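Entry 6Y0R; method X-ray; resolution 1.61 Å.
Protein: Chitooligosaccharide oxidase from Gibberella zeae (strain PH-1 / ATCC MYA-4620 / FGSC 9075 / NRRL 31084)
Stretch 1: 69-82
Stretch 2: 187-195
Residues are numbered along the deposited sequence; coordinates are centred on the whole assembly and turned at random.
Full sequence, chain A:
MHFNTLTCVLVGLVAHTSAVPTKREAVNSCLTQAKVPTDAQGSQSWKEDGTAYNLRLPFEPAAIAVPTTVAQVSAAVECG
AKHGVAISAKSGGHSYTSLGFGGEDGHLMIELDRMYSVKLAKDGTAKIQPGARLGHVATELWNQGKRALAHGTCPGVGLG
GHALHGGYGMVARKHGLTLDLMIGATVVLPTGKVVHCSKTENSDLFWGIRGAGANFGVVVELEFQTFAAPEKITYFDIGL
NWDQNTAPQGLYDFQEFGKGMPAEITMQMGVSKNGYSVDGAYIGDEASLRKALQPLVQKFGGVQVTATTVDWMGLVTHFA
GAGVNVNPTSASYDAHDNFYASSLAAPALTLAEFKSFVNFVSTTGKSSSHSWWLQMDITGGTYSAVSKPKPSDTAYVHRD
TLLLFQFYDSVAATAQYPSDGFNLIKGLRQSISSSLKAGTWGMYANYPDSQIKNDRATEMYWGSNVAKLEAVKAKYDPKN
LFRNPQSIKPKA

Stretch 1 69-82: TVAQVSAAVECGAK
Stretch 2, residues 187-195: VVLPTGKVV

Residues 70-82 form a regular helix that packs alongside a β-hairpin, running in nearly the same direction as the chain from Val187 to Pro190; the hairpin's strands, 187-188 and 194-195, are joined by a type I turn from Leu189 to Gly192. The helix is capped by Thr69 (phi/psi -133/156, chi1 p), whose OG1 accepts from Gln72 N at 3.0 Å; from Val70 onward phi and psi stay near -60/-45. In the hairpin, Val187 and Val195 are paired by two backbone hydrogen bonds, Val187 N to Val195 O and Val195 N to Val187 O, each 2.9 Å. Leu189 N donates to Lys193 O at 2.8 Å, and Gly192 N closes the turn on Leu189 O, also at 2.8 Å. Thr191 (chi1 p) braces the bend, its OG1 accepting from Lys193 N at 3.2 Å.

The register is set where Ser74 meets Gly192, with their CA atoms 4.4 Å apart. Gly192 has no side chain here: an ideal CB would point toward the helix, clash with Glu78 OE2 at 2.4 Å and come within 3.3 Å of Ser74 O. The backbone of Gly192, at phi/psi 98/-8, by itself also calls for glycine. Ser74, with chi1 m, donates from OG to Gly192 O at 2.8 Å, the one hydrogen bond between the two stretches, while the same OG lies 3.3 Å from Val194 CG2.

Val188 is the main bump of the hairpin. Its CA-to-CB bond points toward the helix, chi1 is t, and its two methyls enter a hollow lined by Val70, Val73, Ser74 and Val77. Val188 CG2 lies 3.7 Å from Val73 CG1 and 4.3 Å from Val70 CG1; Val188 CG1 lies 3.7 Å from Val77 CG2 and 3.8 Å from Ser74 CA. All three helix valines are also t. Val194 (chi1 t) points toward the helix as well and extends the apolar patch, its CG2 reaching Val70 CG1 at 3.9 Å.

One helical turn beyond Val73, Val77 becomes the bump and the hairpin turn the hollow. Val77 CG1 sits against turn backbone, 3.3 Å from Leu189 O, 3.4 Å from Pro190 O and 4.0 Å from Gly192 N. The side chains of Leu189, Pro190 and Thr191 start away from the helix, leaving main chain to receive this methyl. Farther along, the small Ala81 brings CB to 3.4 Å from Pro190 O. Glu78 (chi1 m, chi2 t) starts sideways, but its end comes nearer: CG lies 3.4 Å from Thr191 O and OE2 3.7 Å from Gly192 CA. In all, 400 Å² is buried, both sides summed.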

# COMPACT_ATOMS: atom_id res chain seq x y z
N THR A 69 24.27 -2.66 -5.77
CA THR A 69 24.20 -2.86 -7.23
C THR A 69 23.28 -4.03 -7.58
O THR A 69 23.14 -4.93 -6.73
CB THR A 69 25.58 -3.18 -7.81
OG1 THR A 69 25.97 -4.48 -7.38
CG2 THR A 69 26.63 -2.20 -7.35
N VAL A 70 22.74 -4.02 -8.78
CA VAL A 70 21.93 -5.14 -9.32
C VAL A 70 22.78 -6.42 -9.31
O VAL A 70 22.26 -7.49 -8.91
CB VAL A 70 21.33 -4.78 -10.69
CG1 VAL A 70 20.66 -5.96 -11.38
CG2 VAL A 70 20.34 -3.63 -10.55
N ALA A 71 24.08 -6.34 -9.65
CA ALA A 71 24.97 -7.52 -9.62
C ALA A 71 24.99 -8.14 -8.23
O ALA A 71 24.99 -9.40 -8.14
CB ALA A 71 26.39 -7.14 -10.07
N GLN A 72 24.98 -7.34 -7.15
CA GLN A 72 24.96 -7.85 -5.76
C GLN A 72 23.58 -8.49 -5.44
O GLN A 72 23.57 -9.46 -4.66
CB GLN A 72 25.31 -6.75 -4.79
CG GLN A 72 26.80 -6.41 -4.81
CD GLN A 72 27.09 -5.13 -4.09
OE1 GLN A 72 26.20 -4.50 -3.52
NE2 GLN A 72 28.36 -4.75 -4.06
N VAL A 73 22.50 -7.94 -5.98
CA VAL A 73 21.14 -8.57 -5.81
C VAL A 73 21.16 -9.95 -6.49
O VAL A 73 20.72 -10.94 -5.83
CB VAL A 73 20.01 -7.67 -6.35
CG1 VAL A 73 18.64 -8.34 -6.18
CG2 VAL A 73 19.98 -6.31 -5.68
N SER A 74 21.66 -10.04 -7.74
CA SER A 74 21.76 -11.33 -8.47
C SER A 74 22.54 -12.32 -7.62
O SER A 74 22.05 -13.45 -7.45
CB SER A 74 22.39 -11.21 -9.83
OG SER A 74 21.49 -10.64 -10.73
N ALA A 75 23.73 -11.95 -7.14
CA ALA A 75 24.59 -12.87 -6.34
C ALA A 75 23.84 -13.30 -5.07
O ALA A 75 23.90 -14.48 -4.67
CB ALA A 75 25.91 -12.22 -6.01
N ALA A 76 23.13 -12.37 -4.43
CA ALA A 76 22.43 -12.69 -3.18
C ALA A 76 21.32 -13.71 -3.47
O ALA A 76 21.21 -14.67 -2.69
CB ALA A 76 21.89 -11.44 -2.52
N VAL A 77 20.55 -13.49 -4.52
CA VAL A 77 19.46 -14.43 -4.90
C VAL A 77 20.11 -15.78 -5.22
O VAL A 77 19.61 -16.80 -4.72
CB VAL A 77 18.62 -13.89 -6.06
CG1 VAL A 77 17.66 -14.93 -6.60
CG2 VAL A 77 17.86 -12.63 -5.61
N GLU A 78 21.22 -15.79 -5.96
CA GLU A 78 21.85 -17.09 -6.35
C GLU A 78 22.23 -17.85 -5.09
O GLU A 78 22.02 -19.10 -5.04
CB GLU A 78 23.06 -16.88 -7.27
CG GLU A 78 22.65 -16.60 -8.69
CD GLU A 78 23.64 -15.85 -9.57
OE1 GLU A 78 24.77 -15.55 -9.12
OE2 GLU A 78 23.24 -15.52 -10.68
N CYS A 79 22.77 -17.15 -4.10
CA CYS A 79 23.17 -17.72 -2.79
C CYS A 79 21.97 -18.33 -2.07
O CYS A 79 22.09 -19.44 -1.53
CB CYS A 79 23.85 -16.70 -1.90
SG CYS A 79 25.58 -16.44 -2.34
N GLY A 80 20.86 -17.60 -1.97
CA GLY A 80 19.63 -18.15 -1.39
C GLY A 80 19.13 -19.39 -2.13
O GLY A 80 18.81 -20.39 -1.45
N ALA A 81 19.03 -19.34 -3.44
CA ALA A 81 18.51 -20.45 -4.27
C ALA A 81 19.43 -21.66 -4.08
O ALA A 81 18.91 -22.73 -3.82
CB ALA A 81 18.41 -20.07 -5.72
N LYS A 82 20.75 -21.46 -4.13
CA LYS A 82 21.72 -22.58 -3.98
C LYS A 82 21.51 -23.30 -2.64
O LYS A 82 21.68 -24.51 -2.64
CB LYS A 82 23.15 -22.06 -4.14
CG LYS A 82 23.64 -21.98 -5.58
CD LYS A 82 25.17 -22.00 -5.71
CE LYS A 82 25.68 -21.19 -6.89
NZ LYS A 82 26.57 -20.09 -6.44
N VAL A 187 13.69 -7.22 -13.09
CA VAL A 187 13.49 -8.20 -12.00
C VAL A 187 14.66 -9.16 -11.99
O VAL A 187 15.04 -9.65 -13.09
CB VAL A 187 12.16 -8.97 -12.20
CG1 VAL A 187 11.93 -9.88 -11.01
CG2 VAL A 187 10.99 -8.04 -12.44
N VAL A 188 15.20 -9.40 -10.81
CA VAL A 188 16.15 -10.49 -10.54
C VAL A 188 15.30 -11.73 -10.26
O VAL A 188 14.69 -11.80 -9.17
CB VAL A 188 17.14 -10.18 -9.41
CG1 VAL A 188 18.01 -11.40 -9.10
CG2 VAL A 188 17.99 -8.95 -9.75
N LEU A 189 15.24 -12.64 -11.23
CA LEU A 189 14.45 -13.88 -11.05
C LEU A 189 15.09 -14.75 -9.98
O LEU A 189 16.23 -14.58 -9.55
CB LEU A 189 14.29 -14.63 -12.37
CG LEU A 189 13.54 -13.90 -13.47
CD1 LEU A 189 13.42 -14.80 -14.68
CD2 LEU A 189 12.14 -13.45 -13.04
N PRO A 190 14.35 -15.74 -9.47
CA PRO A 190 14.91 -16.61 -8.44
C PRO A 190 16.16 -17.45 -8.80
O PRO A 190 16.80 -17.94 -7.88
CB PRO A 190 13.71 -17.52 -8.10
CG PRO A 190 12.53 -16.65 -8.43
CD PRO A 190 12.92 -15.94 -9.72
N THR A 191 16.50 -17.51 -10.09
CA THR A 191 17.74 -18.09 -10.66
C THR A 191 18.90 -17.10 -10.55
O THR A 191 20.07 -17.53 -10.75
CB THR A 191 17.55 -18.38 -12.14
OG1 THR A 191 17.17 -17.21 -12.87
CG2 THR A 191 16.53 -19.47 -12.41
N GLY A 192 18.60 -15.82 -10.35
CA GLY A 192 19.61 -14.73 -10.35
C GLY A 192 19.67 -14.03 -11.68
O GLY A 192 20.34 -12.95 -11.77
N LYS A 193 18.97 -14.54 -12.68
CA LYS A 193 18.90 -13.94 -14.03
C LYS A 193 18.13 -12.61 -13.94
O LYS A 193 17.02 -12.59 -13.34
CB LYS A 193 18.25 -14.88 -15.05
CG LYS A 193 17.96 -14.24 -16.41
CD LYS A 193 17.67 -15.20 -17.54
CE LYS A 193 18.47 -14.87 -18.78
NZ LYS A 193 18.59 -16.04 -19.69
N VAL A 194 18.69 -11.57 -14.55
CA VAL A 194 18.08 -10.22 -14.62
C VAL A 194 17.27 -10.13 -15.89
O VAL A 194 17.82 -10.32 -16.99
CB VAL A 194 19.18 -9.14 -14.56
CG1 VAL A 194 18.58 -7.74 -14.62
CG2 VAL A 194 20.03 -9.31 -13.34
N VAL A 195 15.98 -9.86 -15.78
CA VAL A 195 15.11 -9.74 -16.97
C VAL A 195 14.41 -8.38 -16.96
O VAL A 195 14.17 -7.79 -15.88
CB VAL A 195 14.13 -10.92 -17.07
CG1 VAL A 195 14.89 -12.24 -16.98
CG2 VAL A 195 13.05 -10.90 -16.02